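Local coordinates for lactaldehyde dehydrogenase (Escherichia coli BL21, PDB 2OPX), which oxidises L-lactaldehyde irreversibly to L-lactate with NAD+ as the acceptor, and also turns over glycolaldehyde, serving L-fucose and L-rhamnose degradation as a homotetramer, at residues 28-33 with 362-367; 152-157 with 278-283; 310-315 with 323-328. All blocks are in the same frame, centred on the assembly; numbering follows the deposited sequence.

Contact 1 (28-33 with 362-367); sequences NPATEA and GYYYPP. With DXC ((3alpha,5beta,12alpha)-3,12-dihydroxycholan-24-oic acid), chain C.
Glu32 reaches across to Gly362 and Tyr363. From CB the chain sets off with CG anti to the carbonyl carbon (chi1 -74°) and then runs extended. CG meets the phenol end of Tyr363, 3.4 Å from Tyr363 OH. One bond further, Glu32 CD is 3.6 Å from the same Tyr363 OH; the two side chains cross at about a right angle, with carboxylate and ring planes 23° apart. OE1 stays on the phenol side, whereas OE2 accepts a hydrogen bond from Gly362 N with the lone pair that points away from OE1. Glu32 OE2 and Gly362 N are 2.5 Å apart, a length not to be over-read at this resolution, and the N-H...O angle is 169°. The next amide is held by backbone: Tyr363 N donates to Pro29 O over 3.3 Å. Tyr364 brings its hydroxyl end to Ala30, OH lying 3.3 Å from Ala30 CB, and one water joins Tyr364 OH to Ala30 O. One ring face of Tyr364 is covered by deoxycholate, whose C5 is 3.7 Å from Tyr364 CZ. The 28-33 segment is the turn between strands 23-27 and 34-39, shaped by an Asx turn in which Asn28 OD1 accepts from Ala30 N at 2.6 Å. Two successive amides of the 362-367 loop are thus taken by one carboxylate and one carbonyl, and accepting a backbone N-H would probably favour the charged form of the Glu32 carboxylate.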
loop_
_atom_site.group_PDB
_atom_site.type_symbol
_atom_site.label_atom_id
_atom_site.label_comp_id
_atom_site.label_asym_id
_atom_site.label_seq_id
_atom_site.Cartn_x
_atom_site.Cartn_y
_atom_site.Cartn_z
ATOM N N ASN A 28 -35.930 16.347 -26.146
ATOM C CA ASN A 28 -35.977 16.920 -24.804
ATOM C C ASN A 28 -37.029 16.141 -24.013
ATOM O O ASN A 28 -38.209 16.207 -24.322
ATOM C CB ASN A 28 -36.388 18.387 -24.883
ATOM C CG ASN A 28 -36.405 19.063 -23.529
ATOM O OD1 ASN A 28 -36.874 18.495 -22.542
ATOM N ND2 ASN A 28 -35.905 20.293 -23.478
ATOM N N PRO A 29 -36.617 15.404 -22.974
ATOM C CA PRO A 29 -37.583 14.633 -22.186
ATOM C C PRO A 29 -38.708 15.448 -21.530
ATOM O O PRO A 29 -39.712 14.889 -21.092
ATOM C CB PRO A 29 -36.696 13.925 -21.163
ATOM C CG PRO A 29 -35.609 14.923 -20.933
ATOM C CD PRO A 29 -35.286 15.378 -22.343
ATOM N N ALA A 30 -38.547 16.764 -21.473
ATOM C CA ALA A 30 -39.564 17.610 -20.861
ATOM C C ALA A 30 -40.551 18.185 -21.873
ATOM O O ALA A 30 -41.729 18.381 -21.558
ATOM C CB ALA A 30 -38.903 18.749 -20.088
ATOM N N THR A 31 -40.074 18.443 -23.087
ATOM C CA THR A 31 -40.913 19.043 -24.118
ATOM C C THR A 31 -41.138 18.178 -25.344
ATOM O O THR A 31 -41.978 18.498 -26.185
ATOM C CB THR A 31 -40.310 20.362 -24.594
ATOM O OG1 THR A 31 -39.088 20.092 -25.293
ATOM C CG2 THR A 31 -40.015 21.268 -23.406
ATOM N N GLU A 32 -40.385 17.090 -25.448
ATOM C CA GLU A 32 -40.491 16.176 -26.580
ATOM C C GLU A 32 -40.051 16.798 -27.896
ATOM O O GLU A 32 -40.300 16.249 -28.966
ATOM C CB GLU A 32 -41.914 15.643 -26.708
ATOM C CG GLU A 32 -42.260 14.628 -25.650
ATOM C CD GLU A 32 -43.693 14.188 -25.732
ATOM O OE1 GLU A 32 -44.111 13.742 -26.824
ATOM O OE2 GLU A 32 -44.400 14.289 -24.705
ATOM N N ALA A 33 -39.389 17.942 -27.812
ATOM C CA ALA A 33 -38.900 18.607 -29.004
ATOM C C ALA A 33 -37.533 18.034 -29.371
ATOM O O ALA A 33 -36.772 17.587 -28.502
ATOM C CB ALA A 33 -38.790 20.102 -28.760
ATOM N N GLY A 362 -44.139 15.339 -22.443
ATOM C CA GLY A 362 -43.090 15.051 -21.486
ATOM C C GLY A 362 -43.306 13.705 -20.828
ATOM O O GLY A 362 -44.340 13.065 -21.033
ATOM N N TYR A 363 -42.332 13.265 -20.037
ATOM C CA TYR A 363 -42.440 11.978 -19.366
ATOM C C TYR A 363 -42.248 12.162 -17.884
ATOM O O TYR A 363 -41.183 11.884 -17.340
ATOM C CB TYR A 363 -41.405 11.011 -19.929
ATOM C CG TYR A 363 -41.386 11.040 -21.430
ATOM C CD1 TYR A 363 -40.329 11.628 -22.118
ATOM C CD2 TYR A 363 -42.464 10.555 -22.164
ATOM C CE1 TYR A 363 -40.347 11.740 -23.503
ATOM C CE2 TYR A 363 -42.494 10.659 -23.545
ATOM C CZ TYR A 363 -41.434 11.254 -24.210
ATOM O OH TYR A 363 -41.459 11.369 -25.583
ATOM N N TYR A 364 -43.303 12.634 -17.236
ATOM C CA TYR A 364 -43.267 12.884 -15.811
ATOM C C TYR A 364 -43.924 11.784 -15.019
ATOM O O TYR A 364 -44.919 11.199 -15.448
ATOM C CB TYR A 364 -43.966 14.204 -15.504
ATOM C CG TYR A 364 -43.254 15.397 -16.073
ATOM C CD1 TYR A 364 -42.149 15.947 -15.420
ATOM C CD2 TYR A 364 -43.662 15.964 -17.280
ATOM C CE1 TYR A 364 -41.463 17.038 -15.954
ATOM C CE2 TYR A 364 -42.984 17.054 -17.823
ATOM C CZ TYR A 364 -41.887 17.585 -17.153
ATOM O OH TYR A 364 -41.221 18.669 -17.676
ATOM N N TYR A 365 -43.344 11.490 -13.864
ATOM C CA TYR A 365 -43.902 10.495 -12.975
ATOM C C TYR A 365 -43.805 11.083 -11.591
ATOM O O TYR A 365 -42.751 11.543 -11.161
ATOM C CB TYR A 365 -43.152 9.174 -13.045
ATOM C CG TYR A 365 -44.020 8.036 -12.576
ATOM C CD1 TYR A 365 -44.037 7.644 -11.240
ATOM C CD2 TYR A 365 -44.879 7.393 -13.461
ATOM C CE1 TYR A 365 -44.894 6.635 -10.801
ATOM C CE2 TYR A 365 -45.737 6.388 -13.035
ATOM C CZ TYR A 365 -45.739 6.013 -11.708
ATOM O OH TYR A 365 -46.584 5.011 -11.301
ATOM N N PRO A 366 -44.919 11.088 -10.869
ATOM C CA PRO A 366 -44.916 11.650 -9.521
ATOM C C PRO A 366 -44.220 10.775 -8.497
ATOM O O PRO A 366 -44.122 9.561 -8.668
ATOM C CB PRO A 366 -46.401 11.793 -9.224
ATOM C CG PRO A 366 -46.956 10.544 -9.875
ATOM C CD PRO A 366 -46.236 10.516 -11.210
ATOM N N PRO A 367 -43.701 11.391 -7.429
ATOM C CA PRO A 367 -43.030 10.626 -6.379
ATOM C C PRO A 367 -44.069 9.598 -5.941
ATOM O O PRO A 367 -45.242 9.924 -5.783
ATOM C CB PRO A 367 -42.778 11.672 -5.301
ATOM C CG PRO A 367 -42.547 12.914 -6.098
ATOM C CD PRO A 367 -43.611 12.839 -7.174
HETATM C C1 DXC C . -44.520 21.564 -14.043
HETATM C C2 DXC C . -46.038 21.415 -13.776
HETATM C C3 DXC C . -46.480 19.926 -13.893
HETATM C C4 DXC C . -46.078 19.290 -15.293
HETATM C C5 DXC C . -44.574 19.523 -15.573
HETATM C C6 DXC C . -44.151 21.011 -15.441
HETATM C C7 DXC C . -47.999 19.773 -13.616
HETATM C C8 DXC C . -48.878 20.263 -14.783
HETATM C C9 DXC C . -48.524 19.608 -16.136
HETATM C C10 DXC C . -47.005 19.825 -16.467
HETATM C C11 DXC C . -49.386 20.134 -17.322
HETATM C C12 DXC C . -49.056 19.474 -18.712
HETATM C C13 DXC C . -47.539 19.731 -18.999
HETATM C C14 DXC C . -46.633 19.208 -17.848
HETATM C C15 DXC C . -50.899 20.069 -17.253
HETATM C C16 DXC C . -51.274 20.580 -18.633
HETATM C C17 DXC C . -50.112 20.274 -19.628
HETATM C C18 DXC C . -46.165 17.755 -15.146
HETATM C C19 DXC C . -50.696 19.692 -20.996
HETATM O O1 DXC C . -47.271 21.135 -19.149
HETATM O O2 DXC C . -44.135 22.946 -13.942
HETATM C C20 DXC C . -49.267 17.914 -18.603
HETATM C C21 DXC C . -49.621 19.395 -22.066
HETATM C C22 DXC C . -50.192 19.048 -23.484
HETATM C C23 DXC C . -51.477 19.827 -23.886
HETATM O O3 DXC C . -51.366 20.975 -24.400
HETATM O O4 DXC C . -52.610 19.289 -23.684
HETATM C C24 DXC C . -51.566 18.438 -20.771
HETATM O O HOH W 1 -42.855 20.379 -19.677
#

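Contact 2 (152-157 with 278-283); sequences WNFPFF and VINSGQ. With DXC ((3alpha,5beta,12alpha)-3,12-dihydroxycholan-24-oic acid), chain B.
Asn153 ND2 donates to the backbone carbonyl of Gln283, with Asn153 ND2 and Gln283 O 3.1 Å apart. The acceptor lies within 7° of the Asn153 amide plane, while the donor is tilted 18° from the carbonyl plane. Asn153 CG sits between its own backbone N and carbonyl carbon (chi1 60°), which turns the amide toward the 278-283 loop. Beside it, the six-membered part of Trp152 presents its edge to the extended Gln283 side chain, CZ3 approaching Gln283 CD at 3.5 Å with ring and amide planes steeply inclined. Gln283 OE1 is taken by Ile329 N, and NE2 makes a weak hydrogen bond to Asn280 O. The acceptor loop follows helix 266-278 and has positive phi at Asn280, Ser281 and Gly282, a left-handed run in which Gly282 N bonds Ile279 O at 2.8 Å. This run leads to Cys285, the probable active-site cysteine, as in other aldehyde dehydrogenases, and the opposing segment enters helix 155-168 from strand 135-149 of the Rossmann-type NAD-binding sheet. On the pocket side, Phe154 CE2 lies 3.5 Å from C3 of the bound deoxycholate. Lys96 makes a cation-pi contact with the Phe154 ring and also bonds Asn153 O.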
loop_
_atom_site.group_PDB
_atom_site.type_symbol
_atom_site.label_atom_id
_atom_site.label_comp_id
_atom_site.label_asym_id
_atom_site.label_seq_id
_atom_site.Cartn_x
_atom_site.Cartn_y
_atom_site.Cartn_z
ATOM N N TRP A 152 -27.178 7.738 -19.681
ATOM C CA TRP A 152 -27.793 9.047 -19.885
ATOM C C TRP A 152 -28.106 9.798 -18.591
ATOM O O TRP A 152 -28.276 11.014 -18.619
ATOM C CB TRP A 152 -29.081 8.906 -20.710
ATOM C CG TRP A 152 -29.931 7.750 -20.280
ATOM C CD1 TRP A 152 -29.967 6.509 -20.843
ATOM C CD2 TRP A 152 -30.812 7.704 -19.152
ATOM N NE1 TRP A 152 -30.813 5.691 -20.137
ATOM C CE2 TRP A 152 -31.346 6.398 -19.093
ATOM C CE3 TRP A 152 -31.202 8.639 -18.185
ATOM C CZ2 TRP A 152 -32.253 5.999 -18.100
ATOM C CZ3 TRP A 152 -32.105 8.244 -17.197
ATOM C CH2 TRP A 152 -32.618 6.932 -17.164
ATOM N N ASN A 153 -28.174 9.090 -17.465
ATOM C CA ASN A 153 -28.493 9.731 -16.188
ATOM C C ASN A 153 -27.452 10.744 -15.703
ATOM O O ASN A 153 -27.811 11.792 -15.159
ATOM C CB ASN A 153 -28.766 8.676 -15.117
ATOM C CG ASN A 153 -27.589 7.770 -14.873
ATOM O OD1 ASN A 153 -26.662 7.695 -15.685
ATOM N ND2 ASN A 153 -27.624 7.057 -13.752
ATOM N N PHE A 154 -26.173 10.431 -15.874
ATOM C CA PHE A 154 -25.100 11.367 -15.522
ATOM C C PHE A 154 -24.077 11.274 -16.650
ATOM O O PHE A 154 -22.905 10.973 -16.428
ATOM C CB PHE A 154 -24.463 11.014 -14.182
ATOM C CG PHE A 154 -25.300 11.405 -13.002
ATOM C CD1 PHE A 154 -26.192 10.497 -12.426
ATOM C CD2 PHE A 154 -25.232 12.696 -12.489
ATOM C CE1 PHE A 154 -27.002 10.875 -11.360
ATOM C CE2 PHE A 154 -26.036 13.082 -11.426
ATOM C CZ PHE A 154 -26.924 12.169 -10.858
ATOM N N PRO A 155 -24.523 11.574 -17.878
ATOM C CA PRO A 155 -23.756 11.543 -19.125
ATOM C C PRO A 155 -22.463 12.329 -19.114
ATOM O O PRO A 155 -21.450 11.871 -19.636
ATOM C CB PRO A 155 -24.747 12.086 -20.144
ATOM C CG PRO A 155 -25.442 13.140 -19.357
ATOM C CD PRO A 155 -25.727 12.414 -18.054
ATOM N N PHE A 156 -22.489 13.515 -18.525
ATOM C CA PHE A 156 -21.290 14.322 -18.508
ATOM C C PHE A 156 -20.249 13.766 -17.545
ATOM O O PHE A 156 -19.104 13.534 -17.930
ATOM C CB PHE A 156 -21.615 15.765 -18.143
ATOM C CG PHE A 156 -20.556 16.736 -18.564
ATOM C CD1 PHE A 156 -20.282 16.936 -19.913
ATOM C CD2 PHE A 156 -19.806 17.423 -17.620
ATOM C CE1 PHE A 156 -19.277 17.803 -20.314
ATOM C CE2 PHE A 156 -18.793 18.298 -18.017
ATOM C CZ PHE A 156 -18.531 18.484 -19.364
ATOM N N PHE A 157 -20.646 13.550 -16.296
ATOM C CA PHE A 157 -19.724 13.022 -15.300
ATOM C C PHE A 157 -19.091 11.711 -15.745
ATOM O O PHE A 157 -17.886 11.507 -15.592
ATOM C CB PHE A 157 -20.445 12.797 -13.974
ATOM C CG PHE A 157 -19.668 11.958 -12.992
ATOM C CD1 PHE A 157 -18.324 12.228 -12.730
ATOM C CD2 PHE A 157 -20.287 10.920 -12.307
ATOM C CE1 PHE A 157 -17.607 11.476 -11.795
ATOM C CE2 PHE A 157 -19.583 10.164 -11.374
ATOM C CZ PHE A 157 -18.239 10.444 -11.116
ATOM N N VAL A 278 -35.250 10.510 -4.705
ATOM C CA VAL A 278 -35.839 11.454 -5.624
ATOM C C VAL A 278 -34.833 12.108 -6.565
ATOM O O VAL A 278 -35.212 12.644 -7.606
ATOM C CB VAL A 278 -36.607 12.527 -4.831
ATOM C CG1 VAL A 278 -35.648 13.571 -4.297
ATOM C CG2 VAL A 278 -37.673 13.134 -5.693
ATOM N N ILE A 279 -33.553 12.052 -6.212
ATOM C CA ILE A 279 -32.523 12.661 -7.050
ATOM C C ILE A 279 -32.579 12.125 -8.481
ATOM O O ILE A 279 -32.730 10.920 -8.708
ATOM C CB ILE A 279 -31.103 12.433 -6.459
ATOM C CG1 ILE A 279 -30.061 13.169 -7.306
ATOM C CG2 ILE A 279 -30.793 10.943 -6.375
ATOM C CD1 ILE A 279 -28.686 13.192 -6.681
ATOM N N ASN A 280 -32.465 13.037 -9.441
ATOM C CA ASN A 280 -32.517 12.683 -10.854
ATOM C C ASN A 280 -33.758 11.835 -11.135
ATOM O O ASN A 280 -33.745 10.943 -11.990
ATOM C CB ASN A 280 -31.263 11.908 -11.264
ATOM C CG ASN A 280 -30.978 12.016 -12.749
ATOM O OD1 ASN A 280 -30.511 11.062 -13.377
ATOM N ND2 ASN A 280 -31.250 13.188 -13.321
ATOM N N SER A 281 -34.825 12.119 -10.396
ATOM C CA SER A 281 -36.088 11.409 -10.552
ATOM C C SER A 281 -35.948 9.914 -10.282
ATOM O O SER A 281 -36.662 9.098 -10.870
ATOM C CB SER A 281 -36.641 11.645 -11.961
ATOM O OG SER A 281 -36.812 13.032 -12.205
ATOM N N GLY A 282 -35.029 9.563 -9.387
ATOM C CA GLY A 282 -34.814 8.170 -9.040
ATOM C C GLY A 282 -34.076 7.410 -10.123
ATOM O O GLY A 282 -33.991 6.180 -10.093
ATOM N N GLN A 283 -33.528 8.152 -11.078
ATOM C CA GLN A 283 -32.814 7.551 -12.189
ATOM C C GLN A 283 -31.321 7.408 -11.959
ATOM O O GLN A 283 -30.517 7.762 -12.815
ATOM C CB GLN A 283 -33.078 8.358 -13.453
ATOM C CG GLN A 283 -34.484 8.160 -13.991
ATOM C CD GLN A 283 -34.811 9.096 -15.129
ATOM O OE1 GLN A 283 -35.653 8.793 -15.969
ATOM N NE2 GLN A 283 -34.153 10.251 -15.156
HETATM C C1 DXC B . -23.670 10.157 -8.339
HETATM C C2 DXC B . -24.586 11.319 -7.897
HETATM C C3 DXC B . -24.126 12.659 -8.535
HETATM C C4 DXC B . -22.609 12.986 -8.217
HETATM C C5 DXC B . -21.717 11.774 -8.581
HETATM C C6 DXC B . -22.202 10.443 -7.956
HETATM C C7 DXC B . -25.054 13.824 -8.116
HETATM C C8 DXC B . -24.826 14.313 -6.679
HETATM C C9 DXC B . -23.364 14.689 -6.381
HETATM C C10 DXC B . -22.416 13.481 -6.705
HETATM C C11 DXC B . -23.138 15.152 -4.916
HETATM C C12 DXC B . -21.661 15.560 -4.570
HETATM C C13 DXC B . -20.766 14.312 -4.887
HETATM C C14 DXC B . -20.939 13.822 -6.363
HETATM C C15 DXC B . -23.958 16.300 -4.363
HETATM C C16 DXC B . -23.314 16.525 -3.006
HETATM C C17 DXC B . -21.878 15.937 -3.023
HETATM C C18 DXC B . -22.158 14.047 -9.243
HETATM C C19 DXC B . -20.892 16.871 -2.184
HETATM O O1 DXC B . -21.103 13.211 -4.029
HETATM O O2 DXC B . -24.105 8.933 -7.734
HETATM C C20 DXC B . -21.211 16.744 -5.510
HETATM C C21 DXC B . -19.448 16.341 -2.135
HETATM C C22 DXC B . -18.993 15.957 -0.703
HETATM C C23 DXC B . -19.199 17.082 0.339
HETATM O O3 DXC B . -20.249 17.083 1.051
HETATM O O4 DXC B . -18.318 17.982 0.449
HETATM C C24 DXC B . -20.924 18.359 -2.618
#

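Contact 3 (310-315 with 323-328); sequences QAVQFG and IAMGPL. With DXC ((3alpha,5beta,12alpha)-3,12-dihydroxycholan-24-oic acid), chain D; DXC ((3alpha,5beta,12alpha)-3,12-dihydroxycholan-24-oic acid), chain C.
Gln313 O is gripped by two successive amides, Ala324 N at 2.8 Å and Met325 N at 3.2 Å from Gln313 O. The second donor lies in the carbonyl plane; the first is tilted 27° from it. In return Gly315 N donates to Met325 O over 3.0 Å. Val312 CG1, carried anti to the backbone N (chi1 173°), lies 3.7 Å from Ala324 CB and 3.8 Å from Met325 CG. The Met325 chain bends at chi3, which brings CE to within 3.7 Å of Phe314 CB. Ile323 turns CD1 to the Gly315 backbone, 3.3 Å from Gly315 O. Beyond this shell, Val274 and Val278 of helix 266-278 pack on Val312, Val278 also meets Met325, and Pro387 adds to the cover of Met325. Deoxycholate molecules occupy two flanks: Ala324 CB meets C24 of one at 3.4 Å, while Gly315 and Phe314 belong to the pocket of another. Gln313 O and Gly315 N, on either side of Phe314, bond to the N and O of Met325, the pattern of a parallel beta bridge, limited to a single pair; it closes the loop joining helix 295-311 to helix 331-347 of the aldehyde dehydrogenase fold.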
loop_
_atom_site.group_PDB
_atom_site.type_symbol
_atom_site.label_atom_id
_atom_site.label_comp_id
_atom_site.label_asym_id
_atom_site.label_seq_id
_atom_site.Cartn_x
_atom_site.Cartn_y
_atom_site.Cartn_z
ATOM N N GLN A 310 -44.335 13.584 -0.817
ATOM C CA GLN A 310 -45.485 14.274 -1.380
ATOM C C GLN A 310 -45.102 15.729 -1.628
ATOM O O GLN A 310 -45.665 16.394 -2.498
ATOM C CB GLN A 310 -46.676 14.186 -0.418
ATOM C CG GLN A 310 -47.978 14.791 -0.945
ATOM C CD GLN A 310 -48.446 15.998 -0.131
ATOM O OE1 GLN A 310 -49.528 16.541 -0.372
ATOM N NE2 GLN A 310 -47.631 16.422 0.836
ATOM N N ALA A 311 -44.130 16.211 -0.865
ATOM C CA ALA A 311 -43.672 17.583 -1.004
ATOM C C ALA A 311 -42.732 17.759 -2.198
ATOM O O ALA A 311 -42.486 18.883 -2.638
ATOM C CB ALA A 311 -42.977 18.027 0.273
ATOM N N VAL A 312 -42.207 16.654 -2.722
ATOM C CA VAL A 312 -41.299 16.723 -3.863
ATOM C C VAL A 312 -42.017 17.207 -5.114
ATOM O O VAL A 312 -42.918 16.546 -5.616
ATOM C CB VAL A 312 -40.663 15.354 -4.167
ATOM C CG1 VAL A 312 -39.876 15.431 -5.456
ATOM C CG2 VAL A 312 -39.747 14.946 -3.033
ATOM N N GLN A 313 -41.609 18.366 -5.612
ATOM C CA GLN A 313 -42.212 18.940 -6.808
ATOM C C GLN A 313 -41.403 18.556 -8.043
ATOM O O GLN A 313 -40.181 18.425 -7.978
ATOM C CB GLN A 313 -42.277 20.470 -6.683
ATOM C CG GLN A 313 -43.306 20.985 -5.677
ATOM C CD GLN A 313 -44.716 21.055 -6.255
ATOM O OE1 GLN A 313 -45.021 21.924 -7.082
ATOM N NE2 GLN A 313 -45.582 20.137 -5.825
ATOM N N PHE A 314 -42.089 18.374 -9.166
ATOM C CA PHE A 314 -41.427 18.011 -10.408
ATOM C C PHE A 314 -41.942 18.850 -11.563
ATOM O O PHE A 314 -43.125 19.169 -11.623
ATOM C CB PHE A 314 -41.650 16.533 -10.728
ATOM C CG PHE A 314 -43.096 16.149 -10.846
ATOM C CD1 PHE A 314 -43.834 15.805 -9.721
ATOM C CD2 PHE A 314 -43.722 16.127 -12.087
ATOM C CE1 PHE A 314 -45.172 15.439 -9.828
ATOM C CE2 PHE A 314 -45.059 15.764 -12.206
ATOM C CZ PHE A 314 -45.786 15.419 -11.076
ATOM N N GLY A 315 -41.046 19.198 -12.481
ATOM C CA GLY A 315 -41.435 19.992 -13.629
ATOM C C GLY A 315 -40.407 20.033 -14.743
ATOM O O GLY A 315 -39.491 19.215 -14.793
ATOM N N ILE A 323 -38.026 22.994 -8.477
ATOM C CA ILE A 323 -38.454 21.603 -8.478
ATOM C C ILE A 323 -37.307 20.684 -8.084
ATOM O O ILE A 323 -36.139 21.046 -8.206
ATOM C CB ILE A 323 -38.971 21.171 -9.858
ATOM C CG1 ILE A 323 -37.932 21.495 -10.929
ATOM C CG2 ILE A 323 -40.276 21.870 -10.162
ATOM C CD1 ILE A 323 -38.300 20.990 -12.304
ATOM N N ALA A 324 -37.651 19.493 -7.610
ATOM C CA ALA A 324 -36.659 18.514 -7.188
ATOM C C ALA A 324 -36.434 17.473 -8.272
ATOM O O ALA A 324 -35.385 16.837 -8.315
ATOM C CB ALA A 324 -37.116 17.830 -5.903
ATOM N N MET A 325 -37.425 17.299 -9.140
ATOM C CA MET A 325 -37.325 16.320 -10.213
ATOM C C MET A 325 -37.710 16.873 -11.570
ATOM O O MET A 325 -38.499 17.818 -11.685
ATOM C CB MET A 325 -38.239 15.121 -9.957
ATOM C CG MET A 325 -38.093 14.457 -8.629
ATOM S SD MET A 325 -38.934 12.876 -8.675
ATOM C CE MET A 325 -40.590 13.344 -9.242
ATOM N N GLY A 326 -37.153 16.249 -12.600
ATOM C CA GLY A 326 -37.476 16.624 -13.957
ATOM C C GLY A 326 -38.232 15.424 -14.490
ATOM O O GLY A 326 -38.677 14.581 -13.707
ATOM N N PRO A 327 -38.408 15.307 -15.807
ATOM C CA PRO A 327 -39.128 14.149 -16.335
ATOM C C PRO A 327 -38.196 12.940 -16.399
ATOM O O PRO A 327 -36.997 13.062 -16.158
ATOM C CB PRO A 327 -39.535 14.615 -17.723
ATOM C CG PRO A 327 -38.334 15.438 -18.133
ATOM C CD PRO A 327 -38.068 16.260 -16.879
ATOM N N LEU A 328 -38.749 11.772 -16.702
ATOM C CA LEU A 328 -37.929 10.581 -16.845
ATOM C C LEU A 328 -37.275 10.738 -18.217
ATOM O O LEU A 328 -37.737 11.535 -19.038
ATOM C CB LEU A 328 -38.786 9.316 -16.803
ATOM C CG LEU A 328 -39.440 8.994 -15.458
ATOM C CD1 LEU A 328 -40.175 7.661 -15.556
ATOM C CD2 LEU A 328 -38.384 8.930 -14.376
HETATM C C1 DXC D . -26.209 19.170 -3.327
HETATM C C2 DXC D . -27.305 18.301 -2.665
HETATM C C3 DXC D . -28.129 17.538 -3.739
HETATM C C4 DXC D . -28.751 18.515 -4.820
HETATM C C5 DXC D . -27.652 19.444 -5.397
HETATM C C6 DXC D . -26.826 20.175 -4.316
HETATM C C7 DXC D . -29.218 16.641 -3.091
HETATM C C8 DXC D . -30.448 17.416 -2.582
HETATM C C9 DXC D . -31.091 18.325 -3.651
HETATM C C10 DXC D . -30.010 19.311 -4.243
HETATM C C11 DXC D . -32.319 19.145 -3.119
HETATM C C12 DXC D . -32.990 20.076 -4.196
HETATM C C13 DXC D . -31.870 21.042 -4.733
HETATM C C14 DXC D . -30.641 20.268 -5.292
HETATM C C15 DXC D . -33.514 18.412 -2.469
HETATM C C16 DXC D . -34.638 19.461 -2.495
HETATM C C17 DXC D . -34.114 20.709 -3.258
HETATM C C18 DXC D . -29.123 17.653 -6.047
HETATM C C19 DXC D . -35.293 21.661 -3.797
HETATM O O1 DXC D . -31.384 21.907 -3.687
HETATM O O2 DXC D . -25.462 19.874 -2.325
HETATM C C20 DXC D . -33.518 19.193 -5.391
HETATM C C21 DXC D . -34.757 22.905 -4.558
HETATM C C22 DXC D . -35.838 23.897 -5.057
HETATM C C23 DXC D . -36.500 24.708 -3.935
HETATM O O3 DXC D . -35.904 25.718 -3.472
HETATM O O4 DXC D . -37.629 24.345 -3.510
HETATM C C24 DXC D . -36.364 20.902 -4.612
HETATM C C1 DXC C . -44.520 21.564 -14.043
HETATM C C2 DXC C . -46.038 21.415 -13.776
HETATM C C3 DXC C . -46.480 19.926 -13.893
HETATM C C4 DXC C . -46.078 19.290 -15.293
HETATM C C5 DXC C . -44.574 19.523 -15.573
HETATM C C6 DXC C . -44.151 21.011 -15.441
HETATM C C7 DXC C . -47.999 19.773 -13.616
HETATM C C8 DXC C . -48.878 20.263 -14.783
HETATM C C9 DXC C . -48.524 19.608 -16.136
HETATM C C10 DXC C . -47.005 19.825 -16.467
HETATM C C11 DXC C . -49.386 20.134 -17.322
HETATM C C12 DXC C . -49.056 19.474 -18.712
HETATM C C13 DXC C . -47.539 19.731 -18.999
HETATM C C14 DXC C . -46.633 19.208 -17.848
HETATM C C15 DXC C . -50.899 20.069 -17.253
HETATM C C16 DXC C . -51.274 20.580 -18.633
HETATM C C17 DXC C . -50.112 20.274 -19.628
HETATM C C18 DXC C . -46.165 17.755 -15.146
HETATM C C19 DXC C . -50.696 19.692 -20.996
HETATM O O1 DXC C . -47.271 21.135 -19.149
HETATM O O2 DXC C . -44.135 22.946 -13.942
HETATM C C20 DXC C . -49.267 17.914 -18.603
HETATM C C21 DXC C . -49.621 19.395 -22.066
HETATM C C22 DXC C . -50.192 19.048 -23.484
HETATM C C23 DXC C . -51.477 19.827 -23.886
HETATM O O3 DXC C . -51.366 20.975 -24.400
HETATM O O4 DXC C . -52.610 19.289 -23.684
HETATM C C24 DXC C . -51.566 18.438 -20.771
#

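Overall arrangement
From the N terminus, the chain first reaches 28-33, the turn after strand 23-27, and contact 1 closes on it only when the 362-367 loop arrives, 329 residues later. Contacts 2 and 3 both fall within that long loop, in series: contact 2 joins 152-157 to 278-283 before contact 3 pairs 310-315 with 323-328 across a short gap. Nothing crosses. Contact 3 is the bridge between the others, touching contact 1 through Leu328 N and Tyr363 O at 2.5 Å and contact 2 through Ser281 OG and Gly326 O at 2.9 Å. The N-terminal turn is thereby tied to the loop before strand 368-371, and the start of helix 155-168 to the loop after helix 266-278, with the 295-311 to 331-347 connection between.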